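Local coordinates for metallocarboxypeptidase (Trypanosoma cruzi, PDB 3DWC), which probably cleaves single amino acids of many kinds, though not proline, from the C-terminal end of peptides as a metal-dependent M32-family carboxypeptidase, at residues A353-Y358 with R498-D503; E305-R310 with M428-L433; F175-S180 with L487-Y492. One frame throughout, in Å; residues are numbered along the deposited sequence.

From the N terminus, helix 168-196 comes first, and its residues 175-180 wait some three hundred residues for their partner, 487-492; contact 3 thus closes the longest loop of the three. Contact 2, between 305-310 and 428-433, is nested inside it and joins helices 294-309 and 421-441. Contact 1 crosses both: 353-358 falls within their loops, whereas 498-503 lies beyond their second segments. Helix 490-501 serves contacts 1 and 3, so the C-terminal end of the chain is tied to helix 168-196 and to the loop before helix 358-374. Arg499 NH2 reaches Met306 O, linking contacts 1 and 2, while Gln432 OE1 meets Asn488 N, linking 2 and 3.

Contact 1: A353-Y358 with R498-D503; sequences ADELCY and RRYRDD
Glu355 reaches from its loop to the end of helix 490-501, where Tyr500 and Arg499 receive it. Glu355 CB lies 3.3 Å from Tyr500 OH. With CG anti to the backbone N (chi1 -179°) and the chain extended beyond it, CG passes the phenol oxygen and carries the carboxylate to the rim of the tyrosine ring, the two planes standing almost perpendicular. At the tip, Glu355 OE1 accepts from Tyr500 OH at 2.6 Å on its anti lone pair and from Arg499 NH2 at 2.8 Å on its syn lone pair, the latter in a salt bridge that lies close to the guanidinium plane. Both oxygens of this buried carboxylate are satisfied, and glutamate suits the place because they can serve several partners: OE1 accepts two bonds and OE2 is hydrogen-bonded to His495 NE2. The positive arginine would be expected to favour the ionised form. A water bridges Glu355 N and Tyr500 OH, accepting from the first and donating to the second. Beside these hydrogen bonds Leu356 makes the apolar half: its CB stands over one face of the Tyr500 ring, and Leu356 CD2 is 4.0 Å from Tyr500 CB. The loop's own turn is an Asx motif, in which Asp354 OD2 accepts from Cys357 N at 3.0 Å. Arg499 also gives N-H groups to Met306 O and, near the chain end, Gly505 O. Thus the loop preceding helix 358-374 is wedged between helix 490-501 and helix 168-196, where Leu182 and Val189 pack against Leu356.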
loop_
_atom_site.group_PDB
_atom_site.type_symbol
_atom_site.label_atom_id
_atom_site.label_comp_id
_atom_site.label_asym_id
_atom_site.label_seq_id
_atom_site.Cartn_x
_atom_site.Cartn_y
_atom_site.Cartn_z
ATOM N N ALA B 353 14.341 -19.625 -20.281
ATOM C CA ALA B 353 14.381 -20.162 -21.638
ATOM C C ALA B 353 14.239 -19.060 -22.671
ATOM O O ALA B 353 13.494 -18.152 -22.468
ATOM C CB ALA B 353 13.280 -21.230 -21.817
ATOM N N ASP B 354 14.926 -19.185 -23.798
ATOM C CA ASP B 354 14.835 -18.185 -24.847
ATOM C C ASP B 354 13.518 -18.336 -25.638
ATOM O O ASP B 354 12.740 -19.241 -25.379
ATOM C CB ASP B 354 16.080 -18.261 -25.743
ATOM C CG ASP B 354 16.261 -19.633 -26.426
ATOM O OD1 ASP B 354 17.344 -20.204 -26.247
ATOM O OD2 ASP B 354 15.347 -20.125 -27.160
ATOM N N GLU B 355 13.264 -17.455 -26.602
ATOM C CA GLU B 355 11.958 -17.388 -27.230
ATOM C C GLU B 355 11.608 -18.714 -27.915
ATOM O O GLU B 355 10.442 -19.120 -27.980
ATOM C CB GLU B 355 11.920 -16.202 -28.231
ATOM C CG GLU B 355 10.592 -16.016 -28.931
ATOM C CD GLU B 355 10.621 -14.908 -29.913
ATOM O OE1 GLU B 355 11.723 -14.472 -30.285
ATOM O OE2 GLU B 355 9.537 -14.432 -30.285
ATOM N N LEU B 356 12.604 -19.396 -28.451
ATOM C CA LEU B 356 12.364 -20.603 -29.238
ATOM C C LEU B 356 12.154 -21.849 -28.378
ATOM O O LEU B 356 11.290 -22.677 -28.678
ATOM C CB LEU B 356 13.512 -20.796 -30.253
ATOM C CG LEU B 356 13.396 -21.857 -31.354
ATOM C CD1 LEU B 356 12.268 -21.616 -32.363
ATOM C CD2 LEU B 356 14.711 -21.961 -32.118
ATOM N N CYS B 357 12.919 -21.966 -27.293
ATOM C CA CYS B 357 12.899 -23.158 -26.437
ATOM C C CYS B 357 11.744 -23.159 -25.496
ATOM O O CYS B 357 11.220 -24.200 -25.125
ATOM C CB CYS B 357 14.178 -23.238 -25.612
ATOM S SG CYS B 357 15.620 -23.594 -26.620
ATOM N N TYR B 358 11.374 -21.969 -25.071
ATOM C CA TYR B 358 10.315 -21.766 -24.102
ATOM C C TYR B 358 9.023 -22.620 -24.335
ATOM O O TYR B 358 8.594 -23.346 -23.433
ATOM C CB TYR B 358 10.014 -20.273 -23.994
ATOM C CG TYR B 358 9.296 -19.922 -22.731
ATOM C CD1 TYR B 358 9.963 -19.318 -21.673
ATOM C CD2 TYR B 358 7.967 -20.257 -22.561
ATOM C CE1 TYR B 358 9.310 -19.019 -20.506
ATOM C CE2 TYR B 358 7.313 -19.949 -21.409
ATOM C CZ TYR B 358 7.985 -19.338 -20.391
ATOM O OH TYR B 358 7.308 -19.047 -19.252
ATOM N N ARG B 498 10.970 -17.573 -39.350
ATOM C CA ARG B 498 11.506 -16.372 -39.931
ATOM C C ARG B 498 12.585 -15.707 -39.109
ATOM O O ARG B 498 13.551 -15.192 -39.669
ATOM C CB ARG B 498 10.395 -15.340 -40.210
ATOM C CG ARG B 498 9.497 -15.785 -41.350
ATOM C CD ARG B 498 8.219 -14.955 -41.506
ATOM N NE ARG B 498 7.351 -15.582 -42.507
ATOM C CZ ARG B 498 6.062 -15.258 -42.704
ATOM N NH1 ARG B 498 5.470 -14.330 -41.985
ATOM N NH2 ARG B 498 5.356 -15.885 -43.626
ATOM N N ARG B 499 12.398 -15.700 -37.797
ATOM C CA ARG B 499 13.320 -15.052 -36.925
ATOM C C ARG B 499 14.555 -15.937 -36.710
ATOM O O ARG B 499 15.670 -15.466 -36.902
ATOM C CB ARG B 499 12.644 -14.695 -35.618
ATOM C CG ARG B 499 13.622 -14.208 -34.562
ATOM C CD ARG B 499 12.908 -13.560 -33.397
ATOM N NE ARG B 499 12.276 -12.291 -33.738
ATOM C CZ ARG B 499 11.532 -11.580 -32.900
ATOM N NH1 ARG B 499 11.018 -10.402 -33.282
ATOM N NH2 ARG B 499 11.336 -12.028 -31.673
ATOM N N TYR B 500 14.362 -17.216 -36.345
ATOM C CA TYR B 500 15.495 -18.053 -35.946
ATOM C C TYR B 500 16.155 -18.870 -37.052
ATOM O O TYR B 500 17.367 -19.109 -37.038
ATOM C CB TYR B 500 15.129 -18.897 -34.730
ATOM C CG TYR B 500 14.872 -17.993 -33.536
ATOM C CD1 TYR B 500 15.931 -17.444 -32.814
ATOM C CD2 TYR B 500 13.582 -17.612 -33.190
ATOM C CE1 TYR B 500 15.699 -16.599 -31.751
ATOM C CE2 TYR B 500 13.338 -16.744 -32.130
ATOM C CZ TYR B 500 14.403 -16.225 -31.437
ATOM O OH TYR B 500 14.202 -15.361 -30.392
ATOM N N ARG B 501 15.351 -19.329 -37.992
ATOM C CA ARG B 501 15.832 -20.180 -39.028
ATOM C C ARG B 501 16.280 -19.340 -40.228
ATOM O O ARG B 501 17.273 -19.668 -40.879
ATOM C CB ARG B 501 14.741 -21.181 -39.396
ATOM C CG ARG B 501 15.196 -22.272 -40.341
ATOM C CD ARG B 501 14.542 -22.122 -41.656
ATOM N NE ARG B 501 13.267 -22.786 -41.714
ATOM C CZ ARG B 501 12.177 -22.327 -42.338
ATOM N NH1 ARG B 501 12.108 -21.133 -42.920
ATOM N NH2 ARG B 501 11.102 -23.079 -42.340
ATOM N N ASP B 502 15.579 -18.250 -40.517
ATOM C CA ASP B 502 15.947 -17.368 -41.641
ATOM C C ASP B 502 16.611 -16.045 -41.206
ATOM O O ASP B 502 16.958 -15.217 -42.056
ATOM C CB ASP B 502 14.687 -17.074 -42.445
ATOM C CG ASP B 502 13.988 -18.343 -42.883
ATOM O OD1 ASP B 502 14.696 -19.335 -42.883
ATOM O OD2 ASP B 502 12.758 -18.372 -43.181
ATOM N N ASP B 503 16.776 -15.819 -39.906
ATOM C CA ASP B 503 17.480 -14.617 -39.427
ATOM C C ASP B 503 16.871 -13.311 -39.982
ATOM O O ASP B 503 17.601 -12.344 -40.271
ATOM C CB ASP B 503 18.966 -14.704 -39.817
ATOM C CG ASP B 503 19.840 -13.694 -39.071
ATOM O OD1 ASP B 503 19.589 -13.459 -37.868
ATOM O OD2 ASP B 503 20.792 -13.149 -39.682
HETATM O O HOH W 1 15.343 -15.299 -27.638
#

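Contact 2: E305-R310 with M428-L433; sequences EMQIGR and MVAAQL
Gln307 leaves its backbone with CG opposite the carbonyl carbon (chi1 -65°) and then bends at chi2 (-63°), which lays its side chain against Ala430 and Ala431 of the neighbouring helix. Gln307 CG then lies 3.6 Å from Ala430 O, and its nearest side-chain neighbour is Ala430 CB at 4.2 Å. Farther out, Gln307 OE1 rests 3.5 Å from Ala431 CA, with Ala431 CB a little beyond. Two successive alanines suit this surface, for their single methyl groups bring the backbone of helix 421-441 within reach; the CA atoms of Gln307 and Ala431 are 7.0 Å apart. His495 and Met434 also touch the glutamine. Within the first segment, Arg310 NH1 meets Glu305 OE2 at 2.9 Å in a salt bridge, and Glu305 OE1 is hydrogen-bonded to ND1 of His267, a cobalt ligand, so Glu305 is a second-shell residue likely to hold that ring in orientation. Between the two segments no hydrogen bond forms. A bent glutamine chain lying against two alanines makes this a van der Waals contact without directional bonds, whereas Glu305, on the same helix as Gln307, bonds directly to a ligand of the metal.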
loop_
_atom_site.group_PDB
_atom_site.type_symbol
_atom_site.label_atom_id
_atom_site.label_comp_id
_atom_site.label_asym_id
_atom_site.label_seq_id
_atom_site.Cartn_x
_atom_site.Cartn_y
_atom_site.Cartn_z
ATOM N N GLU B 305 7.279 -7.675 -25.552
ATOM C CA GLU B 305 8.568 -8.267 -25.380
ATOM C C GLU B 305 9.113 -8.931 -26.613
ATOM O O GLU B 305 10.253 -8.657 -27.006
ATOM C CB GLU B 305 8.543 -9.281 -24.222
ATOM C CG GLU B 305 9.896 -9.723 -23.869
ATOM C CD GLU B 305 9.953 -10.958 -23.005
ATOM O OE1 GLU B 305 8.933 -11.421 -22.482
ATOM O OE2 GLU B 305 11.065 -11.453 -22.856
ATOM N N MET B 306 8.327 -9.835 -27.210
ATOM C CA MET B 306 8.867 -10.721 -28.251
ATOM C C MET B 306 8.706 -10.149 -29.634
ATOM O O MET B 306 9.651 -10.143 -30.425
ATOM C CB MET B 306 8.237 -12.123 -28.186
ATOM C CG MET B 306 8.429 -12.855 -26.845
ATOM S SD MET B 306 10.181 -13.051 -26.534
ATOM C CE MET B 306 10.251 -14.262 -25.211
ATOM N N GLN B 307 7.522 -9.643 -29.922
ATOM C CA GLN B 307 7.227 -9.148 -31.254
ATOM C C GLN B 307 7.902 -7.821 -31.544
ATOM O O GLN B 307 8.314 -7.581 -32.682
ATOM C CB GLN B 307 5.722 -9.079 -31.503
ATOM C CG GLN B 307 5.003 -10.436 -31.502
ATOM C CD GLN B 307 5.468 -11.374 -32.609
ATOM O OE1 GLN B 307 5.524 -12.582 -32.420
ATOM N NE2 GLN B 307 5.746 -10.836 -33.775
ATOM N N ILE B 308 8.027 -6.964 -30.540
ATOM C CA ILE B 308 8.723 -5.713 -30.692
ATOM C C ILE B 308 10.112 -5.807 -30.048
ATOM O O ILE B 308 11.143 -5.620 -30.707
ATOM C CB ILE B 308 7.934 -4.531 -30.070
ATOM C CG1 ILE B 308 6.582 -4.384 -30.764
ATOM C CG2 ILE B 308 8.794 -3.200 -30.135
ATOM C CD1 ILE B 308 5.635 -3.410 -30.110
ATOM N N GLY B 309 10.116 -6.102 -28.763
ATOM C CA GLY B 309 11.349 -6.098 -27.932
ATOM C C GLY B 309 12.575 -6.856 -28.400
ATOM O O GLY B 309 13.702 -6.384 -28.217
ATOM N N ARG B 310 12.387 -8.038 -28.972
ATOM C CA ARG B 310 13.510 -8.862 -29.441
ATOM C C ARG B 310 13.718 -8.785 -30.940
ATOM O O ARG B 310 14.487 -9.582 -31.503
ATOM C CB ARG B 310 13.261 -10.325 -29.032
ATOM C CG ARG B 310 13.244 -10.466 -27.466
ATOM C CD ARG B 310 13.505 -11.828 -27.063
ATOM N NE ARG B 310 13.212 -12.108 -25.651
ATOM C CZ ARG B 310 14.117 -12.135 -24.676
ATOM N NH1 ARG B 310 13.744 -12.484 -23.432
ATOM N NH2 ARG B 310 15.396 -11.804 -24.910
ATOM N N MET B 428 1.245 -17.389 -29.011
ATOM C CA MET B 428 0.508 -17.520 -30.236
ATOM C C MET B 428 -0.392 -16.346 -30.561
ATOM O O MET B 428 -0.475 -15.923 -31.732
ATOM C CB MET B 428 -0.334 -18.821 -30.148
ATOM C CG MET B 428 0.501 -20.033 -30.181
ATOM S SD MET B 428 -0.428 -21.517 -29.823
ATOM C CE MET B 428 0.947 -22.643 -29.533
ATOM N N VAL B 429 -1.083 -15.813 -29.548
ATOM C CA VAL B 429 -1.877 -14.580 -29.657
ATOM C C VAL B 429 -1.009 -13.420 -30.123
ATOM O O VAL B 429 -1.345 -12.676 -31.056
ATOM C CB VAL B 429 -2.622 -14.216 -28.322
ATOM C CG1 VAL B 429 -3.165 -12.762 -28.295
ATOM C CG2 VAL B 429 -3.711 -15.285 -27.972
ATOM N N ALA B 430 0.142 -13.285 -29.503
ATOM C CA ALA B 430 1.059 -12.212 -29.861
ATOM C C ALA B 430 1.481 -12.235 -31.336
ATOM O O ALA B 430 1.504 -11.187 -31.991
ATOM C CB ALA B 430 2.267 -12.227 -28.931
ATOM N N ALA B 431 1.793 -13.430 -31.849
ATOM C CA ALA B 431 2.260 -13.618 -33.218
ATOM C C ALA B 431 1.150 -13.348 -34.189
ATOM O O ALA B 431 1.378 -12.709 -35.164
ATOM C CB ALA B 431 2.794 -15.075 -33.411
ATOM N N GLN B 432 -0.046 -13.848 -33.889
ATOM C CA GLN B 432 -1.245 -13.636 -34.671
ATOM C C GLN B 432 -1.622 -12.136 -34.766
ATOM O O GLN B 432 -1.975 -11.647 -35.798
ATOM C CB GLN B 432 -2.410 -14.438 -34.097
ATOM C CG GLN B 432 -3.675 -14.438 -35.017
ATOM C CD GLN B 432 -4.610 -15.626 -34.775
ATOM O OE1 GLN B 432 -4.154 -16.717 -34.475
ATOM N NE2 GLN B 432 -5.927 -15.419 -34.962
ATOM N N LEU B 433 -1.613 -11.452 -33.645
ATOM C CA LEU B 433 -1.896 -10.015 -33.608
ATOM C C LEU B 433 -0.908 -9.166 -34.421
ATOM O O LEU B 433 -1.310 -8.263 -35.151
ATOM C CB LEU B 433 -1.858 -9.561 -32.126
ATOM C CG LEU B 433 -2.948 -8.684 -31.505
ATOM C CD1 LEU B 433 -2.303 -7.809 -30.393
ATOM C CD2 LEU B 433 -3.856 -7.814 -32.464
#

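Contact 3: F175-S180 with L487-Y492. With SO4 (sulfate ion), chain V.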
loop_
_atom_site.group_PDB
_atom_site.type_symbol
_atom_site.label_atom_id
_atom_site.label_comp_id
_atom_site.label_asym_id
_atom_site.label_seq_id
_atom_site.Cartn_x
_atom_site.Cartn_y
_atom_site.Cartn_z
ATOM N N PHE B 175 -1.259 -28.052 -29.339
ATOM C CA PHE B 175 0.026 -28.569 -28.892
ATOM C C PHE B 175 0.560 -29.701 -29.759
ATOM O O PHE B 175 1.760 -29.830 -29.943
ATOM C CB PHE B 175 -0.031 -28.943 -27.418
ATOM C CG PHE B 175 0.095 -27.753 -26.486
ATOM C CD1 PHE B 175 1.284 -27.059 -26.396
ATOM C CD2 PHE B 175 -0.994 -27.301 -25.755
ATOM C CE1 PHE B 175 1.385 -25.907 -25.562
ATOM C CE2 PHE B 175 -0.901 -26.194 -24.914
ATOM C CZ PHE B 175 0.297 -25.505 -24.804
ATOM N N GLY B 176 -0.324 -30.520 -30.299
ATOM C CA GLY B 176 0.047 -31.492 -31.340
ATOM C C GLY B 176 0.605 -30.819 -32.573
ATOM O O GLY B 176 1.548 -31.338 -33.196
ATOM N N ASN B 177 0.023 -29.666 -32.937
ATOM C CA ASN B 177 0.554 -28.865 -34.047
ATOM C C ASN B 177 1.983 -28.437 -33.714
ATOM O O ASN B 177 2.914 -28.773 -34.425
ATOM C CB ASN B 177 -0.307 -27.658 -34.340
ATOM C CG ASN B 177 0.162 -26.897 -35.568
ATOM O OD1 ASN B 177 1.198 -26.240 -35.563
ATOM N ND2 ASN B 177 -0.615 -26.980 -36.631
ATOM N N VAL B 178 2.172 -27.779 -32.585
ATOM C CA VAL B 178 3.549 -27.448 -32.131
ATOM C C VAL B 178 4.515 -28.660 -32.111
ATOM O O VAL B 178 5.651 -28.557 -32.566
ATOM C CB VAL B 178 3.539 -26.710 -30.736
ATOM C CG1 VAL B 178 4.986 -26.428 -30.188
ATOM C CG2 VAL B 178 2.732 -25.424 -30.811
ATOM N N ARG B 179 4.061 -29.788 -31.581
ATOM C CA ARG B 179 4.908 -30.972 -31.439
ATOM C C ARG B 179 5.376 -31.516 -32.780
ATOM O O ARG B 179 6.438 -32.150 -32.830
ATOM C CB ARG B 179 4.193 -32.096 -30.640
ATOM C CG ARG B 179 5.123 -33.178 -30.054
ATOM C CD ARG B 179 4.357 -34.357 -29.338
ATOM N NE ARG B 179 3.346 -33.788 -28.467
ATOM C CZ ARG B 179 2.043 -33.731 -28.736
ATOM N NH1 ARG B 179 1.226 -33.123 -27.875
ATOM N NH2 ARG B 179 1.530 -34.286 -29.843
ATOM N N SER B 180 4.591 -31.301 -33.849
ATOM C CA SER B 180 4.894 -31.830 -35.158
ATOM C C SER B 180 6.088 -31.138 -35.830
ATOM O O SER B 180 6.714 -31.732 -36.722
ATOM C CB SER B 180 3.653 -31.769 -36.079
ATOM O OG SER B 180 3.348 -30.432 -36.476
ATOM N N LEU B 487 -7.886 -18.495 -32.714
ATOM C CA LEU B 487 -6.451 -18.717 -32.445
ATOM C C LEU B 487 -5.892 -19.801 -33.341
ATOM O O LEU B 487 -6.443 -20.886 -33.401
ATOM C CB LEU B 487 -6.153 -18.984 -30.951
ATOM C CG LEU B 487 -4.686 -19.102 -30.482
ATOM C CD1 LEU B 487 -3.833 -17.907 -30.877
ATOM C CD2 LEU B 487 -4.711 -19.275 -29.012
ATOM N N ASN B 488 -4.835 -19.443 -34.084
ATOM C CA ASN B 488 -4.197 -20.302 -35.068
ATOM C C ASN B 488 -2.667 -20.335 -34.820
ATOM O O ASN B 488 -1.991 -19.327 -34.995
ATOM C CB ASN B 488 -4.482 -19.726 -36.450
ATOM C CG ASN B 488 -3.892 -20.546 -37.587
ATOM O OD1 ASN B 488 -3.057 -21.402 -37.369
ATOM N ND2 ASN B 488 -4.314 -20.238 -38.835
ATOM N N PRO B 489 -2.119 -21.487 -34.434
ATOM C CA PRO B 489 -0.674 -21.526 -34.160
ATOM C C PRO B 489 0.262 -21.372 -35.361
ATOM O O PRO B 489 1.466 -21.316 -35.162
ATOM C CB PRO B 489 -0.476 -22.904 -33.499
ATOM C CG PRO B 489 -1.560 -23.693 -33.922
ATOM C CD PRO B 489 -2.739 -22.785 -34.148
ATOM N N GLU B 490 -0.260 -21.325 -36.584
ATOM C CA GLU B 490 0.609 -21.190 -37.750
ATOM C C GLU B 490 1.366 -19.871 -37.772
ATOM O O GLU B 490 2.475 -19.825 -38.253
ATOM C CB GLU B 490 -0.170 -21.370 -39.061
ATOM C CG GLU B 490 -0.834 -22.726 -39.212
ATOM C CD GLU B 490 0.104 -23.913 -39.030
ATOM O OE1 GLU B 490 1.208 -23.935 -39.638
ATOM O OE2 GLU B 490 -0.301 -24.833 -38.274
ATOM N N HIS B 491 0.761 -18.803 -37.249
ATOM C CA HIS B 491 1.458 -17.533 -37.114
ATOM C C HIS B 491 2.707 -17.598 -36.217
ATOM O O HIS B 491 3.741 -17.016 -36.549
ATOM C CB HIS B 491 0.494 -16.434 -36.642
ATOM C CG HIS B 491 -0.734 -16.312 -37.484
ATOM N ND1 HIS B 491 -0.722 -15.751 -38.743
ATOM C CD2 HIS B 491 -2.004 -16.728 -37.272
ATOM C CE1 HIS B 491 -1.938 -15.793 -39.250
ATOM N NE2 HIS B 491 -2.732 -16.393 -38.384
ATOM N N TYR B 492 2.620 -18.354 -35.118
ATOM C CA TYR B 492 3.741 -18.488 -34.166
ATOM C C TYR B 492 4.839 -19.276 -34.853
ATOM O O TYR B 492 5.986 -18.913 -34.786
ATOM C CB TYR B 492 3.221 -19.225 -32.920
ATOM C CG TYR B 492 4.128 -19.361 -31.716
ATOM C CD1 TYR B 492 5.002 -18.338 -31.313
ATOM C CD2 TYR B 492 4.048 -20.486 -30.925
ATOM C CE1 TYR B 492 5.767 -18.464 -30.168
ATOM C CE2 TYR B 492 4.835 -20.619 -29.777
ATOM C CZ TYR B 492 5.679 -19.612 -29.410
ATOM O OH TYR B 492 6.434 -19.785 -28.272
HETATM S S SO4 V . -2.330 -20.705 -42.103
HETATM O O1 SO4 V . -2.551 -20.526 -43.542
HETATM O O2 SO4 V . -3.340 -21.623 -41.553
HETATM O O3 SO4 V . -1.033 -21.360 -41.923
HETATM O O4 SO4 V . -2.342 -19.377 -41.457
#
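Over one face of the Asn177 amide stands the ring of Pro489, with Pro489 CG 4.0 Å almost straight above Asn177 CG, and toward that same side, nearer the amide's rim, lies the carboxylate of Glu490, its plane turned 67° from that of the amide. Asn177 ND2 gives an N-H to Glu490 OE2 at 2.7 Å, bent at 144°; the acceptor sits somewhat out of the amide plane, whereas the nitrogen approaches OE2 nearly in line with its C-O bond. The amide's other end, OD1, accepts from Trp181 NE1, one turn on in the same helix, so both ends of the group are employed and its rotation is fixed. Asparagine suits the place because it offers a donor and an acceptor on one short stem. Glu490 reaches the amide by folding back at chi2 (-54°), which swings the carboxylate toward helix 168-196. Asn488 OD1 accepts from Glu490 N at 2.9 Å, from above the carbonyl plane, a capping bond in the turn that leads into the helix. The opposite branch, Asn488 ND2, points a nearly straight N-H at sulfate O2, 3.2 Å away; the ion, probably from the crystallisation liquor, is bound by Arg494 as well. In helix 168-196, Ser180 OG turns back to Asn177 O at 2.7 Å, in the carbonyl plane. The contact thus joins the first half of helix 168-196 to the N-terminal end of helix 490-501. Helix 421-441 lies alongside, with Met428 against Val178, and helix 358-374 flanks it through the stacked rings of Phe175 and Tyr366.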